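Local coordinates for penaeus monodon metallodensovirus major capsid protein (Penaeus monodon metallodensovirus, PDB 6WH7), which forms the major building block of a sixty-subunit parvoviral capsid, which probably encloses the viral DNA genome of a densovirus infecting penaeid shrimp, at residues 167-178 against 187-195; 74-82 against 198-206. All coordinates share one frame; numbering follows the deposited sequence.

Interaction 1. Residues 167-178 against 187-195; sequences LSKVYPKTDTVW and DYVASTVSG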
loop_
_atom_site.group_PDB
_atom_site.type_symbol
_atom_site.label_atom_id
_atom_site.label_comp_id
_atom_site.label_asym_id
_atom_site.label_seq_id
_atom_site.Cartn_x
_atom_site.Cartn_y
_atom_site.Cartn_z
ATOM N N LEU A 167 45.077 -85.373 25.810
ATOM C CA LEU A 167 45.130 -86.758 25.365
ATOM C C LEU A 167 45.239 -86.758 23.850
ATOM O O LEU A 167 44.288 -86.398 23.153
ATOM C CB LEU A 167 43.895 -87.522 25.829
ATOM C CG LEU A 167 43.910 -88.131 27.226
ATOM C CD1 LEU A 167 44.060 -87.074 28.281
ATOM C CD2 LEU A 167 42.622 -88.889 27.443
ATOM N N SER A 168 46.403 -87.144 23.345
ATOM C CA SER A 168 46.596 -87.240 21.906
ATOM C C SER A 168 45.965 -88.507 21.356
ATOM O O SER A 168 45.254 -88.476 20.349
ATOM C CB SER A 168 48.085 -87.210 21.587
ATOM O OG SER A 168 48.311 -87.394 20.207
ATOM N N LYS A 169 46.227 -89.625 22.008
ATOM C CA LYS A 169 45.750 -90.930 21.605
ATOM C C LYS A 169 45.191 -91.608 22.838
ATOM O O LYS A 169 45.742 -91.471 23.932
ATOM C CB LYS A 169 46.872 -91.753 20.994
ATOM C CG LYS A 169 46.449 -93.087 20.481
ATOM C CD LYS A 169 47.641 -93.872 20.017
ATOM C CE LYS A 169 48.239 -93.289 18.766
ATOM N NZ LYS A 169 49.393 -94.101 18.311
ATOM N N VAL A 170 44.095 -92.329 22.665
ATOM C CA VAL A 170 43.306 -92.823 23.781
ATOM C C VAL A 170 43.124 -94.320 23.621
ATOM O O VAL A 170 42.700 -94.787 22.563
ATOM C CB VAL A 170 41.946 -92.110 23.853
ATOM C CG1 VAL A 170 41.137 -92.686 24.936
ATOM C CG2 VAL A 170 42.145 -90.636 24.093
ATOM N N TYR A 171 43.426 -95.062 24.664
ATOM C CA TYR A 171 43.367 -96.507 24.647
ATOM C C TYR A 171 42.271 -97.010 25.571
ATOM O O TYR A 171 41.915 -96.338 26.542
ATOM C CB TYR A 171 44.698 -97.115 25.099
ATOM C CG TYR A 171 45.853 -96.828 24.189
ATOM C CD1 TYR A 171 46.165 -97.679 23.150
ATOM C CD2 TYR A 171 46.633 -95.701 24.368
ATOM C CE1 TYR A 171 47.221 -97.424 22.322
ATOM C CE2 TYR A 171 47.688 -95.434 23.543
ATOM C CZ TYR A 171 47.979 -96.299 22.523
ATOM O OH TYR A 171 49.041 -96.039 21.694
ATOM N N PRO A 172 41.708 -98.180 25.300
ATOM C CA PRO A 172 40.772 -98.777 26.250
ATOM C C PRO A 172 41.468 -99.191 27.534
ATOM O O PRO A 172 42.690 -99.317 27.604
ATOM C CB PRO A 172 40.227 -99.989 25.491
ATOM C CG PRO A 172 41.249 -100.297 24.496
ATOM C CD PRO A 172 41.829 -98.991 24.080
ATOM N N LYS A 173 40.657 -99.414 28.562
ATOM C CA LYS A 173 41.178 -99.914 29.819
ATOM C C LYS A 173 41.743 -101.312 29.633
ATOM O O LYS A 173 41.472 -101.990 28.644
ATOM C CB LYS A 173 40.097 -99.951 30.883
ATOM C CG LYS A 173 39.643 -98.621 31.368
ATOM C CD LYS A 173 38.390 -98.828 32.160
ATOM C CE LYS A 173 38.642 -99.768 33.320
ATOM N NZ LYS A 173 37.404 -100.039 34.088
ATOM N N THR A 174 42.554 -101.733 30.602
ATOM C CA THR A 174 43.349 -102.946 30.447
ATOM C C THR A 174 42.486 -104.148 30.075
ATOM O O THR A 174 42.706 -104.793 29.044
ATOM C CB THR A 174 44.129 -103.207 31.731
ATOM O OG1 THR A 174 43.212 -103.318 32.825
ATOM C CG2 THR A 174 45.077 -102.063 31.998
ATOM N N ASP A 175 41.492 -104.461 30.898
ATOM C CA ASP A 175 40.606 -105.572 30.577
ATOM C C ASP A 175 39.515 -105.180 29.597
ATOM O O ASP A 175 38.911 -106.059 28.975
ATOM C CB ASP A 175 39.980 -106.131 31.853
ATOM C CG ASP A 175 40.984 -106.861 32.717
ATOM O OD1 ASP A 175 42.066 -107.211 32.205
ATOM O OD2 ASP A 175 40.692 -107.081 33.911
ATOM N N THR A 176 39.251 -103.888 29.449
ATOM C CA THR A 176 38.239 -103.405 28.529
ATOM C C THR A 176 38.748 -103.476 27.097
ATOM O O THR A 176 39.948 -103.385 26.836
ATOM C CB THR A 176 37.859 -101.966 28.885
ATOM O OG1 THR A 176 37.322 -101.930 30.210
ATOM C CG2 THR A 176 36.834 -101.405 27.923
ATOM N N VAL A 177 37.821 -103.663 26.162
ATOM C CA VAL A 177 38.114 -103.534 24.748
ATOM C C VAL A 177 37.011 -102.686 24.124
ATOM O O VAL A 177 35.967 -102.450 24.726
ATOM C CB VAL A 177 38.241 -104.902 24.051
ATOM C CG1 VAL A 177 36.882 -105.542 23.851
ATOM C CG2 VAL A 177 39.021 -104.773 22.771
ATOM N N TRP A 178 37.260 -102.218 22.901
ATOM C CA TRP A 178 36.389 -101.275 22.203
ATOM C C TRP A 178 35.845 -101.914 20.934
ATOM O O TRP A 178 36.399 -101.714 19.846
ATOM C CB TRP A 178 37.133 -99.989 21.865
ATOM C CG TRP A 178 37.422 -99.140 23.036
ATOM C CD1 TRP A 178 37.015 -99.346 24.309
ATOM C CD2 TRP A 178 38.177 -97.932 23.044
ATOM N NE1 TRP A 178 37.465 -98.342 25.118
ATOM C CE2 TRP A 178 38.185 -97.458 24.362
ATOM C CE3 TRP A 178 38.851 -97.206 22.064
ATOM C CZ2 TRP A 178 38.838 -96.292 24.727
ATOM C CZ3 TRP A 178 39.495 -96.056 22.427
ATOM C CH2 TRP A 178 39.484 -95.607 23.745
ATOM N N ASP A 187 30.212 -96.806 25.039
ATOM C CA ASP A 187 30.813 -97.646 26.054
ATOM C C ASP A 187 32.327 -97.593 26.085
ATOM O O ASP A 187 32.931 -98.315 26.880
ATOM C CB ASP A 187 30.344 -99.090 25.887
ATOM C CG ASP A 187 30.623 -99.625 24.519
ATOM O OD1 ASP A 187 30.988 -98.830 23.633
ATOM O OD2 ASP A 187 30.488 -100.849 24.327
ATOM N N TYR A 188 32.969 -96.803 25.233
ATOM C CA TYR A 188 34.420 -96.867 25.165
ATOM C C TYR A 188 34.970 -96.113 26.361
ATOM O O TYR A 188 34.839 -94.891 26.446
ATOM C CB TYR A 188 34.945 -96.267 23.866
ATOM C CG TYR A 188 34.491 -96.959 22.611
ATOM C CD1 TYR A 188 34.183 -98.302 22.608
ATOM C CD2 TYR A 188 34.449 -96.281 21.410
ATOM C CE1 TYR A 188 33.787 -98.933 21.461
ATOM C CE2 TYR A 188 34.061 -96.907 20.256
ATOM C CZ TYR A 188 33.734 -98.231 20.286
ATOM O OH TYR A 188 33.351 -98.862 19.135
ATOM N N VAL A 189 35.628 -96.830 27.261
ATOM C CA VAL A 189 36.103 -96.268 28.514
ATOM C C VAL A 189 37.616 -96.205 28.464
ATOM O O VAL A 189 38.279 -97.176 28.086
ATOM C CB VAL A 189 35.617 -97.074 29.732
ATOM C CG1 VAL A 189 34.139 -96.961 29.879
ATOM C CG2 VAL A 189 35.956 -98.510 29.572
ATOM N N ALA A 190 38.156 -95.053 28.821
ATOM C CA ALA A 190 39.585 -94.862 28.950
ATOM C C ALA A 190 39.886 -94.422 30.367
ATOM O O ALA A 190 39.189 -93.571 30.920
ATOM C CB ALA A 190 40.090 -93.825 27.970
ATOM N N SER A 191 40.913 -95.006 30.954
ATOM C CA SER A 191 41.377 -94.613 32.273
ATOM C C SER A 191 42.626 -93.771 32.082
ATOM O O SER A 191 43.679 -94.290 31.702
ATOM C CB SER A 191 41.656 -95.834 33.142
ATOM O OG SER A 191 42.115 -95.450 34.424
ATOM N N THR A 192 42.513 -92.477 32.337
ATOM C CA THR A 192 43.666 -91.593 32.252
ATOM C C THR A 192 44.486 -91.704 33.531
ATOM O O THR A 192 43.978 -91.472 34.632
ATOM C CB THR A 192 43.218 -90.159 31.986
ATOM O OG1 THR A 192 44.359 -89.293 31.936
ATOM C CG2 THR A 192 42.204 -89.685 33.023
ATOM N N VAL A 193 45.744 -92.109 33.389
ATOM C CA VAL A 193 46.610 -92.382 34.528
ATOM C C VAL A 193 48.008 -91.874 34.205
ATOM O O VAL A 193 48.582 -92.234 33.173
ATOM C CB VAL A 193 46.641 -93.885 34.874
ATOM C CG1 VAL A 193 47.640 -94.164 35.970
ATOM C CG2 VAL A 193 45.263 -94.370 35.304
ATOM N N SER A 194 48.554 -91.045 35.089
ATOM C CA SER A 194 49.944 -90.616 35.012
ATOM C C SER A 194 50.818 -91.715 35.612
ATOM O O SER A 194 50.386 -92.861 35.762
ATOM C CB SER A 194 50.129 -89.270 35.705
ATOM O OG SER A 194 51.479 -88.852 35.653
ATOM N N GLY A 195 52.076 -91.412 35.918
ATOM C CA GLY A 195 52.934 -92.473 36.404
ATOM C C GLY A 195 52.424 -93.137 37.668
ATOM O O GLY A 195 52.113 -94.331 37.651
#
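W178 and Y188 lie against each other in an offset stack at one edge of the jelly-roll barrel, the fold of parvoviral capsid proteins, where the short strand 189-191 adds itself to the sheet of strands 79-83, 270-274, 157-162 and 207-211. The five-membered ring of W178 and the Y188 ring have centroids 4.4 Å apart, with their planes inclined by 28°. The beta carbons take part too: W178 CB sits over the phenol face, and Y188 CB lies 3.5 Å from the centroid of the W178 five-membered ring, almost straight above it. P172 CB covers the opposite indole face, so the tryptophan is sandwiched, while V170 CG1 meets its rim in the ring plane. The indole N-H is also used: W178 NE1 donates to V189 O at 3.3 Å, nearly within its own ring plane but approaching from above the carbonyl plane rather than along a lone pair. The same oxygen accepts a second, weak bond from K173 N, and P172 CA-H points to it as well. These contacts tie segment 172-178 to one peptide of strand 189-191. The K173 side chain crosses V189 obliquely, K173 CD lying 3.6 Å from V189 CG2; a bend at chi3 (59°) then redirects the chain, and NZ forms a salt bridge with E79. T176 CG2 approaches the same V189 methyl, CG2, at about a right angle. At the rim of the stack the Y188 hydroxyl is hydrogen-bonded to P179 O, which secures the far end of the ring. Further toward the barrel, V170 has CG1 anti to the backbone N (chi1 176°), a turn that brings V170 CG1 to 3.4 Å from A190 CB.

Interaction 2. Residues 74-82 against 198-206; sequences GLTPTEMIV and AIIPSTIFN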
loop_
_atom_site.group_PDB
_atom_site.type_symbol
_atom_site.label_atom_id
_atom_site.label_comp_id
_atom_site.label_asym_id
_atom_site.label_seq_id
_atom_site.Cartn_x
_atom_site.Cartn_y
_atom_site.Cartn_z
ATOM N N GLY A 74 28.822 -97.934 35.412
ATOM C CA GLY A 74 30.059 -98.433 35.971
ATOM C C GLY A 74 31.266 -97.578 35.695
ATOM O O GLY A 74 32.389 -98.082 35.729
ATOM N N LEU A 75 31.072 -96.292 35.435
ATOM C CA LEU A 75 32.168 -95.398 35.090
ATOM C C LEU A 75 32.642 -94.731 36.375
ATOM O O LEU A 75 31.901 -93.957 36.986
ATOM C CB LEU A 75 31.708 -94.364 34.068
ATOM C CG LEU A 75 32.756 -93.484 33.399
ATOM C CD1 LEU A 75 33.538 -94.323 32.431
ATOM C CD2 LEU A 75 32.135 -92.295 32.707
ATOM N N THR A 76 33.859 -95.041 36.798
ATOM C CA THR A 76 34.440 -94.408 37.970
ATOM C C THR A 76 34.891 -93.001 37.606
ATOM O O THR A 76 34.946 -92.639 36.433
ATOM C CB THR A 76 35.593 -95.255 38.505
ATOM O OG1 THR A 76 36.634 -95.338 37.532
ATOM C CG2 THR A 76 35.111 -96.648 38.824
ATOM N N PRO A 77 35.191 -92.156 38.597
ATOM C CA PRO A 77 35.597 -90.781 38.274
ATOM C C PRO A 77 36.943 -90.677 37.587
ATOM O O PRO A 77 37.237 -89.629 37.004
ATOM C CB PRO A 77 35.618 -90.097 39.641
ATOM C CG PRO A 77 35.842 -91.194 40.590
ATOM C CD PRO A 77 35.046 -92.331 40.050
ATOM N N THR A 78 37.776 -91.711 37.651
ATOM C CA THR A 78 39.060 -91.672 36.965
ATOM C C THR A 78 38.909 -91.987 35.483
ATOM O O THR A 78 39.551 -91.355 34.640
ATOM C CB THR A 78 40.024 -92.653 37.625
ATOM O OG1 THR A 78 40.214 -92.276 38.991
ATOM C CG2 THR A 78 41.358 -92.645 36.924
ATOM N N GLU A 79 38.079 -92.964 35.154
ATOM C CA GLU A 79 37.830 -93.353 33.780
ATOM C C GLU A 79 36.804 -92.431 33.125
ATOM O O GLU A 79 35.996 -91.784 33.791
ATOM C CB GLU A 79 37.383 -94.811 33.740
ATOM C CG GLU A 79 36.148 -95.077 34.542
ATOM C CD GLU A 79 35.859 -96.551 34.716
ATOM O OE1 GLU A 79 36.464 -97.367 34.002
ATOM O OE2 GLU A 79 35.011 -96.901 35.558
ATOM N N MET A 80 36.860 -92.361 31.797
ATOM C CA MET A 80 35.983 -91.492 31.027
ATOM C C MET A 80 35.445 -92.256 29.827
ATOM O O MET A 80 36.049 -93.219 29.361
ATOM C CB MET A 80 36.721 -90.247 30.541
ATOM C CG MET A 80 37.653 -90.543 29.398
ATOM S SD MET A 80 38.892 -89.299 29.099
ATOM C CE MET A 80 40.174 -89.928 30.149
ATOM N N ILE A 81 34.297 -91.817 29.331
ATOM C CA ILE A 81 33.744 -92.325 28.082
ATOM C C ILE A 81 34.337 -91.532 26.934
ATOM O O ILE A 81 34.340 -90.300 26.954
ATOM C CB ILE A 81 32.211 -92.233 28.068
ATOM C CG1 ILE A 81 31.607 -93.150 29.115
ATOM C CG2 ILE A 81 31.675 -92.603 26.709
ATOM C CD1 ILE A 81 31.878 -94.580 28.845
ATOM N N VAL A 82 34.835 -92.236 25.932
ATOM C CA VAL A 82 35.447 -91.623 24.765
ATOM C C VAL A 82 34.392 -91.557 23.676
ATOM O O VAL A 82 33.894 -92.594 23.229
ATOM C CB VAL A 82 36.672 -92.420 24.304
ATOM C CG1 VAL A 82 37.294 -91.781 23.094
ATOM C CG2 VAL A 82 37.662 -92.530 25.432
ATOM N N ALA A 198 46.360 -90.821 39.116
ATOM C CA ALA A 198 45.134 -91.085 38.381
ATOM C C ALA A 198 44.495 -89.742 38.071
ATOM O O ALA A 198 43.990 -89.065 38.971
ATOM C CB ALA A 198 44.193 -91.979 39.181
ATOM N N ILE A 199 44.523 -89.357 36.798
ATOM C CA ILE A 199 43.972 -88.077 36.387
ATOM C C ILE A 199 42.455 -88.123 36.499
ATOM O O ILE A 199 41.819 -89.125 36.153
ATOM C CB ILE A 199 44.397 -87.759 34.944
ATOM C CG1 ILE A 199 45.906 -87.900 34.746
ATOM C CG2 ILE A 199 43.961 -86.376 34.563
ATOM C CD1 ILE A 199 46.736 -86.950 35.530
ATOM N N ILE A 200 41.862 -87.041 36.989
ATOM C CA ILE A 200 40.428 -86.816 36.875
ATOM C C ILE A 200 40.183 -86.109 35.542
ATOM O O ILE A 200 40.710 -85.005 35.343
ATOM C CB ILE A 200 39.883 -85.984 38.041
ATOM C CG1 ILE A 200 40.109 -86.704 39.366
ATOM C CG2 ILE A 200 38.417 -85.709 37.851
ATOM C CD1 ILE A 200 39.415 -88.018 39.460
ATOM N N PRO A 201 39.418 -86.699 34.624
ATOM C CA PRO A 201 39.364 -86.152 33.261
ATOM C C PRO A 201 38.901 -84.711 33.192
ATOM O O PRO A 201 39.475 -83.916 32.443
ATOM C CB PRO A 201 38.383 -87.097 32.563
ATOM C CG PRO A 201 38.501 -88.360 33.311
ATOM C CD PRO A 201 38.677 -87.960 34.734
ATOM N N SER A 202 37.880 -84.350 33.964
ATOM C CA SER A 202 37.346 -82.996 33.929
ATOM C C SER A 202 38.379 -81.940 34.294
ATOM O O SER A 202 38.236 -80.786 33.886
ATOM C CB SER A 202 36.157 -82.898 34.877
ATOM O OG SER A 202 35.673 -81.573 34.952
ATOM N N THR A 203 39.408 -82.299 35.055
ATOM C CA THR A 203 40.329 -81.292 35.560
ATOM C C THR A 203 41.350 -80.860 34.520
ATOM O O THR A 203 41.791 -79.709 34.536
ATOM C CB THR A 203 41.042 -81.814 36.803
ATOM O OG1 THR A 203 41.766 -83.000 36.473
ATOM C CG2 THR A 203 40.031 -82.138 37.881
ATOM N N ILE A 204 41.768 -81.766 33.641
ATOM C CA ILE A 204 42.742 -81.409 32.620
ATOM C C ILE A 204 42.080 -80.786 31.397
ATOM O O ILE A 204 42.644 -79.884 30.771
ATOM C CB ILE A 204 43.584 -82.638 32.257
ATOM C CG1 ILE A 204 42.698 -83.768 31.751
ATOM C CG2 ILE A 204 44.347 -83.081 33.465
ATOM C CD1 ILE A 204 43.467 -84.922 31.183
ATOM N N PHE A 205 40.889 -81.244 31.035
ATOM C CA PHE A 205 40.293 -80.858 29.765
ATOM C C PHE A 205 39.821 -79.412 29.797
ATOM O O PHE A 205 39.296 -78.933 30.802
ATOM C CB PHE A 205 39.144 -81.798 29.426
ATOM C CG PHE A 205 39.589 -83.196 29.138
ATOM C CD1 PHE A 205 40.826 -83.433 28.593
ATOM C CD2 PHE A 205 38.805 -84.274 29.479
ATOM C CE1 PHE A 205 41.246 -84.711 28.345
ATOM C CE2 PHE A 205 39.227 -85.553 29.242
ATOM C CZ PHE A 205 40.446 -85.773 28.671
ATOM N N ASN A 206 40.045 -78.713 28.688
ATOM C CA ASN A 206 39.701 -77.306 28.561
ATOM C C ASN A 206 38.224 -77.044 28.795
ATOM O O ASN A 206 37.846 -76.447 29.804
ATOM C CB ASN A 206 40.089 -76.792 27.179
ATOM C CG ASN A 206 39.859 -75.318 27.033
ATOM O OD1 ASN A 206 40.023 -74.556 27.977
ATOM N ND2 ASN A 206 39.421 -74.909 25.860
#
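M80 and P201 meet in an apolar contact, M80 CB standing 3.8 Å from P201 CG, and the methionine passes the proline at a slant on its way to F205. Its CG occupies the slot between the backbone N and the carbonyl carbon (chi1 75°), and a further bend at chi3 (90°) turns CE back toward P201, M80 CE lying 3.9 Å from P201 CG. SD is thereby presented to the rim of F205: M80 SD lies 3.8 Å from F205 CE2, in the plane of the ring, which makes an edge-on Met-aromatic contact. P201 also packs on the backbone of the turn that precedes strand 79-83, its CG and CD facing the carbonyl oxygens of P77 and T78. Beside it, I200 CD1 reaches P77 O at 3.7 Å, and T78 CG2 packs on A198 CB at 3.7 Å.

Behind these surfaces, T203 N donates to I200 O, a bond at the weakly bonded helical turn of about 201-204, which carries P201; T203 OG1 also points to I200 O, at a modelled distance too short to be relied on. I204 CG1 lies over one face of F205, whose ring also stacks with Y272. Farther out, neighbouring subunits cover this region: F69 of one packs on I200 and S202, and L318 of another on I204.

No hydrogen bond crosses between the two segments. The proline nitrogen carries no hydrogen to offer the carbonyls of P77 and T78, so cohesion must come from van der Waals packing, with perhaps a small electrostatic gain where the methionine sulfur faces the slightly positive ring edge.

From the N terminus, 74-82 comes first: the turn after strand 59-75 and then most of strand 79-83. The chain crosses much of the barrel before 167-178, makes a short connection through 179-186, and returns as 187-195, where interaction 1 closes a small loop. A few residues later 198-206 packs back on 74-82, so interaction 2 closes a far longer loop that contains interaction 1 whole. Strand 79-83 joins them, since Y188 O and A190 O probably bond to V82 N and M80 N. Interaction 1 folds part of the connection between strands 157-162 and 207-211 onto edge strand 189-191; interaction 2 joins the end of that connection to strand 79-83, and both touch one neighbouring subunit.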